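Local coordinates for chymotrypsin-like serine protease (Equine arteritis virus, PDB 1MBM), which is nsp4 of equine arteritis virus, a small chymotrypsin-like serine protease that probably processes the viral replicase polyprotein, at residues N57-E62 / V127-N132; H78-T83 / G121-G126; K159-P164 / R185-L190. One frame throughout, in Å; residues are numbered along the deposited sequence.

Contact 1: residues N57-E62 / V127-N132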
# COMPACT_ATOMS: atom_id res chain seq x y z
N ASN A 57 15.03 -3.24 -0.27
CA ASN A 57 15.43 -1.84 -0.34
C ASN A 57 14.61 -1.14 0.74
O ASN A 57 13.43 -0.81 0.53
CB ASN A 57 15.17 -1.25 -1.72
CG ASN A 57 15.87 0.09 -1.90
OD1 ASN A 57 16.23 0.74 -0.92
ND2 ASN A 57 16.07 0.50 -3.15
N GLY A 58 15.22 -0.90 1.89
CA GLY A 58 14.45 -0.41 3.02
C GLY A 58 13.40 -1.46 3.32
O GLY A 58 13.71 -2.66 3.26
N ASP A 59 12.17 -1.04 3.57
CA ASP A 59 11.10 -2.00 3.90
C ASP A 59 10.40 -2.59 2.66
O ASP A 59 9.45 -3.35 2.79
CB ASP A 59 10.07 -1.35 4.84
CG ASP A 59 9.18 -2.37 5.55
OD1 ASP A 59 9.69 -3.39 6.09
OD2 ASP A 59 7.95 -2.22 5.63
N PHE A 60 10.87 -2.24 1.46
CA PHE A 60 10.32 -2.81 0.21
C PHE A 60 11.04 -4.13 -0.10
O PHE A 60 12.26 -4.12 -0.27
CB PHE A 60 10.52 -1.85 -0.97
CG PHE A 60 9.85 -2.30 -2.24
CD1 PHE A 60 10.50 -3.15 -3.13
CD2 PHE A 60 8.55 -1.89 -2.54
CE1 PHE A 60 9.89 -3.57 -4.31
CE2 PHE A 60 7.93 -2.31 -3.71
CZ PHE A 60 8.60 -3.15 -4.60
N ALA A 61 10.31 -5.23 -0.19
CA ALA A 61 10.91 -6.55 -0.44
C ALA A 61 10.37 -7.22 -1.70
O ALA A 61 9.16 -7.33 -1.88
CB ALA A 61 10.71 -7.46 0.77
N GLU A 62 11.26 -7.69 -2.56
CA GLU A 62 10.85 -8.31 -3.81
C GLU A 62 11.52 -9.66 -4.03
O GLU A 62 12.75 -9.77 -3.92
CB GLU A 62 11.18 -7.38 -4.99
CG GLU A 62 11.11 -8.02 -6.36
CD GLU A 62 11.57 -7.07 -7.47
OE1 GLU A 62 10.96 -6.00 -7.63
OE2 GLU A 62 12.55 -7.38 -8.16
N VAL A 127 4.81 -0.65 -1.02
CA VAL A 127 4.18 -1.64 -0.15
C VAL A 127 3.83 -0.95 1.16
O VAL A 127 4.48 0.03 1.55
CB VAL A 127 5.08 -2.88 0.14
CG1 VAL A 127 5.32 -3.70 -1.13
CG2 VAL A 127 6.41 -2.47 0.77
N HIS A 128 2.80 -1.44 1.84
CA HIS A 128 2.41 -0.87 3.11
C HIS A 128 3.40 -1.27 4.20
O HIS A 128 3.61 -2.45 4.45
CB HIS A 128 0.99 -1.30 3.51
CG HIS A 128 0.56 -0.77 4.84
ND1 HIS A 128 0.24 0.56 5.04
CD2 HIS A 128 0.43 -1.37 6.04
CE1 HIS A 128 -0.09 0.74 6.30
NE2 HIS A 128 0.02 -0.41 6.93
N THR A 129 3.97 -0.26 4.86
CA THR A 129 5.02 -0.44 5.86
C THR A 129 4.53 -0.43 7.30
O THR A 129 4.99 -1.21 8.12
CB THR A 129 6.09 0.66 5.63
OG1 THR A 129 6.85 0.32 4.46
CG2 THR A 129 7.13 0.71 6.75
N GLY A 130 3.60 0.45 7.62
CA GLY A 130 3.12 0.50 8.99
C GLY A 130 2.09 1.57 9.20
O GLY A 130 1.73 2.29 8.28
N SER A 131 1.63 1.71 10.43
CA SER A 131 0.55 2.65 10.69
C SER A 131 0.78 3.47 11.94
O SER A 131 1.68 3.20 12.73
CB SER A 131 -0.73 1.86 10.86
OG SER A 131 -0.64 1.09 12.04
N ASN A 132 -0.04 4.49 12.11
CA ASN A 132 -0.02 5.26 13.34
C ASN A 132 -1.46 5.65 13.66
O ASN A 132 -2.39 5.18 13.01
CB ASN A 132 0.90 6.48 13.24
CG ASN A 132 1.62 6.78 14.54
OD1 ASN A 132 1.13 6.44 15.61
ND2 ASN A 132 2.80 7.39 14.44
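This is a buried contact between the two β-domains of a chymotrypsin-like fold, where the turn leading into strand 60-65 of the first barrel meets strand 123-132 of the second sheet. A type II' turn from N57 to F60, with G58 at positive phi, delivers D59 to the interface. Its CG is anti to the backbone N (chi1 -162°), and the D59 and T129 side chains run past each other in opposite directions. OD2 lies 3.0 Å from T129 OG1 and 3.2 Å from T129 CG2, so hydroxyl and methyl both face one oxygen. T129 OG1 is also hydrogen-bonded to T140 OG1, and D59 OD1 is bonded to H33 ND1. Next to this polar pair the contact becomes apolar. The side chains of F60, also anti at chi1 (-173°), and V127 cross at about a right angle, ring atom CE2 of F60 3.9 Å from V127 CG1. The other valine branch, CG2, sits 3.8 Å from the carbonyl oxygen of D59. T129 and G130 both face Y138 in a classic β-bulge. The geometry is consistent with D59 serving as the acid of a Ser-His-Asp triad with H33 and S114. OD1 would then orient the histidine, while T129 OG1, within hydrogen-bonding distance of OD2 but shared with T140 OG1, may limit the carboxylate's rotation and stabilise its negative charge.

Contact 2: residues H78-T83 / G121-G126; sequences HFAQPT and GDAVVG
H78-P82 runs in broadly the same sense as D122-V125, the end-to-end directions 51° apart, and the two are joined by a single β-bridge in which F79 faces V124. The first segment belongs to the long connection between the two β-domains of the chymotrypsin-like fold, after strand 60-65 and before strand 85-91; here it lies along the start of strand 123-132. V124 is gripped from both its polar backbone atoms. Its N donates to H78 O at 2.7 Å, almost along the C=O axis, and its O accepts A80 N at 3.0 Å from above the carbonyl plane. The CA-H of F79 also points at V124 O. F79 and V124 lie side by side, and the ring edge, not its face, meets the valine: CD1 is 3.8 Å from V124 CB, while CE1 faces CG1. The ring also touches L29 and P142. The methyls of A80 and A123 meet, CB to CB 3.6 Å. H78 CD2 comes within 3.7 Å of D122 OD2, the ring and carboxylate planes 34° apart. Past the bridge the chains diverge, and V125 CG1 lies 3.5 Å from A80 O, at a strand position where V125 and G126 form a classic bulge against V118. Water 2 bridges the chains, donating to A80 O and to V125 O, each at 2.7 Å.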
# COMPACT_ATOMS: atom_id res chain seq x y z
N HIS A 78 3.79 -2.98 -13.04
CA HIS A 78 4.25 -1.65 -13.44
C HIS A 78 4.54 -0.86 -12.16
O HIS A 78 3.70 -0.79 -11.27
CB HIS A 78 3.19 -0.90 -14.26
CG HIS A 78 2.78 -1.60 -15.52
ND1 HIS A 78 3.62 -1.76 -16.59
CD2 HIS A 78 1.60 -2.17 -15.87
CE1 HIS A 78 2.99 -2.41 -17.55
NE2 HIS A 78 1.76 -2.67 -17.14
N PHE A 79 5.73 -0.29 -12.06
CA PHE A 79 6.03 0.60 -10.95
C PHE A 79 5.74 2.03 -11.41
O PHE A 79 5.96 2.36 -12.59
CB PHE A 79 7.48 0.47 -10.51
CG PHE A 79 7.77 -0.77 -9.70
CD1 PHE A 79 6.82 -1.29 -8.85
CD2 PHE A 79 9.00 -1.41 -9.79
CE1 PHE A 79 7.08 -2.44 -8.09
CE2 PHE A 79 9.27 -2.55 -9.05
CZ PHE A 79 8.31 -3.07 -8.20
N ALA A 80 5.25 2.88 -10.51
CA ALA A 80 5.01 4.28 -10.84
C ALA A 80 5.26 5.18 -9.64
O ALA A 80 5.08 4.77 -8.48
CB ALA A 80 3.59 4.49 -11.37
N GLN A 81 5.66 6.41 -9.91
CA GLN A 81 5.89 7.40 -8.87
C GLN A 81 4.56 7.69 -8.18
O GLN A 81 3.50 7.59 -8.79
CB GLN A 81 6.47 8.69 -9.48
CG GLN A 81 5.43 9.67 -10.00
CD GLN A 81 5.98 11.08 -10.22
OE1 GLN A 81 6.94 11.26 -10.95
NE2 GLN A 81 5.37 12.06 -9.57
N PRO A 82 4.61 8.00 -6.89
CA PRO A 82 3.39 8.38 -6.16
C PRO A 82 2.78 9.64 -6.75
O PRO A 82 3.48 10.59 -7.09
CB PRO A 82 3.90 8.65 -4.74
CG PRO A 82 5.38 8.89 -4.91
CD PRO A 82 5.78 7.95 -5.99
N THR A 83 1.46 9.62 -6.90
CA THR A 83 0.70 10.76 -7.36
C THR A 83 -0.25 11.12 -6.22
O THR A 83 -0.88 10.24 -5.64
CB THR A 83 -0.06 10.36 -8.63
OG1 THR A 83 0.84 10.40 -9.75
CG2 THR A 83 -1.12 11.38 -9.00
N GLY A 121 -4.16 3.11 -10.17
CA GLY A 121 -4.41 2.62 -11.52
C GLY A 121 -3.93 1.19 -11.62
O GLY A 121 -4.25 0.36 -10.78
N ASP A 122 -3.12 0.90 -12.63
CA ASP A 122 -2.57 -0.43 -12.84
C ASP A 122 -1.12 -0.54 -12.34
O ASP A 122 -0.40 -1.48 -12.68
CB ASP A 122 -2.64 -0.81 -14.33
CG ASP A 122 -1.73 0.05 -15.20
OD1 ASP A 122 -1.20 1.07 -14.72
OD2 ASP A 122 -1.51 -0.21 -16.41
N ALA A 123 -0.71 0.42 -11.52
CA ALA A 123 0.69 0.45 -11.12
C ALA A 123 0.91 0.41 -9.62
O ALA A 123 0.14 0.99 -8.86
CB ALA A 123 1.37 1.68 -11.71
N VAL A 124 1.98 -0.26 -9.22
CA VAL A 124 2.38 -0.33 -7.83
C VAL A 124 3.24 0.89 -7.51
O VAL A 124 4.20 1.19 -8.23
CB VAL A 124 3.23 -1.60 -7.57
CG1 VAL A 124 3.83 -1.59 -6.16
CG2 VAL A 124 2.40 -2.86 -7.78
N VAL A 125 2.87 1.61 -6.46
CA VAL A 125 3.67 2.73 -6.01
C VAL A 125 4.55 2.32 -4.82
O VAL A 125 5.61 2.90 -4.59
CB VAL A 125 2.80 3.99 -5.70
CG1 VAL A 125 2.00 4.41 -6.95
CG2 VAL A 125 1.86 3.72 -4.54
N GLY A 126 4.12 1.30 -4.07
CA GLY A 126 4.90 0.84 -2.93
C GLY A 126 4.24 -0.29 -2.17
O GLY A 126 3.25 -0.86 -2.62
O HOH W 1 1.55 -3.22 -11.26
O HOH W 2 6.63 4.73 -6.24

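Contact 3: residues K159-P164 / R185-L190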
# COMPACT_ATOMS: atom_id res chain seq x y z
N LYS A 159 -5.19 21.31 -3.63
CA LYS A 159 -4.88 21.60 -5.03
C LYS A 159 -5.03 20.36 -5.93
O LYS A 159 -5.32 20.49 -7.13
CB LYS A 159 -3.43 22.08 -5.17
CG LYS A 159 -3.16 23.49 -4.68
CD LYS A 159 -1.71 23.88 -4.96
CE LYS A 159 -0.76 22.76 -4.53
NZ LYS A 159 0.67 23.10 -4.75
N HIS A 160 -4.84 19.18 -5.35
CA HIS A 160 -4.86 17.94 -6.11
C HIS A 160 -6.21 17.25 -6.21
O HIS A 160 -6.30 16.14 -6.76
CB HIS A 160 -3.84 16.98 -5.51
CG HIS A 160 -2.46 17.55 -5.44
ND1 HIS A 160 -1.63 17.60 -6.53
CD2 HIS A 160 -1.78 18.12 -4.41
CE1 HIS A 160 -0.49 18.16 -6.18
NE2 HIS A 160 -0.55 18.48 -4.90
N PHE A 161 -7.26 17.88 -5.71
CA PHE A 161 -8.56 17.22 -5.65
C PHE A 161 -9.71 18.02 -6.24
O PHE A 161 -9.79 19.23 -6.06
CB PHE A 161 -8.89 16.84 -4.20
CG PHE A 161 -8.01 15.76 -3.66
CD1 PHE A 161 -6.78 16.07 -3.08
CD2 PHE A 161 -8.41 14.43 -3.73
CE1 PHE A 161 -5.96 15.06 -2.58
CE2 PHE A 161 -7.60 13.42 -3.23
CZ PHE A 161 -6.37 13.74 -2.65
N THR A 162 -10.60 17.32 -6.94
CA THR A 162 -11.76 17.94 -7.57
C THR A 162 -12.97 17.96 -6.64
O THR A 162 -12.98 17.30 -5.59
CB THR A 162 -12.15 17.18 -8.86
OG1 THR A 162 -12.39 15.80 -8.56
CG2 THR A 162 -10.98 17.13 -9.84
N GLY A 163 -14.00 18.71 -7.04
CA GLY A 163 -15.23 18.83 -6.26
C GLY A 163 -15.36 20.14 -5.50
O GLY A 163 -14.37 20.83 -5.25
N PRO A 164 -16.59 20.47 -5.11
CA PRO A 164 -16.87 21.72 -4.40
C PRO A 164 -16.39 21.65 -2.95
O PRO A 164 -16.07 20.56 -2.46
CB PRO A 164 -18.40 21.79 -4.47
CG PRO A 164 -18.79 20.36 -4.33
CD PRO A 164 -17.81 19.65 -5.27
N ARG A 185 -14.59 18.22 -2.17
CA ARG A 185 -15.38 17.04 -1.81
C ARG A 185 -14.68 15.69 -1.93
O ARG A 185 -14.84 14.84 -1.06
CB ARG A 185 -16.66 17.01 -2.65
CG ARG A 185 -17.65 15.94 -2.22
CD ARG A 185 -18.81 15.76 -3.19
NE ARG A 185 -19.97 16.58 -2.85
CZ ARG A 185 -20.73 17.22 -3.73
NH1 ARG A 185 -20.45 17.17 -5.03
NH2 ARG A 185 -21.77 17.92 -3.31
N SER A 186 -13.90 15.50 -2.99
CA SER A 186 -13.19 14.23 -3.17
C SER A 186 -12.14 14.01 -2.08
O SER A 186 -11.95 12.89 -1.64
CB SER A 186 -12.60 14.07 -4.58
OG SER A 186 -11.56 15.00 -4.81
N LEU A 187 -11.48 15.08 -1.64
CA LEU A 187 -10.52 14.96 -0.53
C LEU A 187 -11.24 14.59 0.77
O LEU A 187 -10.80 13.67 1.48
CB LEU A 187 -9.68 16.25 -0.36
CG LEU A 187 -8.66 16.31 0.78
CD1 LEU A 187 -7.79 15.05 0.85
CD2 LEU A 187 -7.76 17.56 0.67
N ALA A 188 -12.35 15.27 1.07
CA ALA A 188 -13.14 15.01 2.29
C ALA A 188 -13.73 13.60 2.34
O ALA A 188 -13.70 12.96 3.39
CB ALA A 188 -14.25 16.04 2.44
N MET A 189 -14.29 13.16 1.21
CA MET A 189 -14.89 11.83 1.09
C MET A 189 -13.83 10.74 1.19
O MET A 189 -14.10 9.64 1.70
CB MET A 189 -15.64 11.68 -0.24
CG MET A 189 -16.96 12.44 -0.34
SD MET A 189 -18.33 11.62 0.49
CE MET A 189 -18.56 10.19 -0.58
N LEU A 190 -12.64 11.05 0.70
CA LEU A 190 -11.52 10.12 0.77
C LEU A 190 -11.26 9.81 2.24
O LEU A 190 -11.37 8.66 2.67
CB LEU A 190 -10.27 10.71 0.13
CG LEU A 190 -9.57 9.90 -0.97
CD1 LEU A 190 -8.17 10.44 -1.27
CD2 LEU A 190 -9.52 8.42 -0.64
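The F161 ring has L187 CB over one face and S186 OG at its edge, in plane, while the R185 guanidinium has the P164 ring over one face. Over the phenyl ring, L187 CB stands 4.0 Å from the centroid and 23° off the normal, a CH-pi contact shifted toward the rim. With CG anti to the backbone N (chi1 178°), L187 places CD1 beside CE1 and CZ of F161, and the two side chains cross at about a right angle. L190 also crosses F161 at about a right angle, its CD1 3.6 Å from CE2 of F161. F161 also touches L99 of strand 94-100, so the ring sits between helix 185-192 and the neighbouring β-domain. At the other end, the bend of R185 at chi3 turns a guanidinium face to the P164 ring, offset toward the rim, with NH1 3.6 Å from P164 CD; this contact is exposed. Between the two, backbone atoms and the S186 hydroxyl supply the polar contacts. T162 O takes two donors from one residue: S186 OG at 2.8 Å, in the carbonyl plane on a lone pair, and S186 N at 3.3 Å, nearly along the C=O axis. The serine hydroxyl takes the crowded position between its own N and carbonyl carbon, chi1 67°, which aims it there. R185 N donates to P164 O at 2.8 Å, an oxygen that T166 OG1 also binds. G163, with no side chain, lets the two backbones come close, its CA 4.8 Å from that of R185. Two first-turn N-H groups of the helix thus find carbonyl partners in the sequence-distant loop 159-164, an arrangement that ties helix 185-192 to the loop after helix 154-158 in what is probably the α/β C-terminal extension of this protease.

Contacts 1 and 2 share strand 123-132, their centres 14 Å apart, and contact 2 is nested inside the chain loop that contact 1 closes. They touch through the rings of F60 and F79, whose CZ atoms lie 3.6 Å apart, so the two contacts join at the interface of the two β-domains, beside the probable active site. Contact 3 opens only after both have closed. It lies about 21 Å from contact 2 and 27 Å from contact 1, centre to centre, in what is probably the C-terminal extension, and touches neither. Strand 94-100 nevertheless borders both contact 2 and contact 3, linking the extension to the second β-domain.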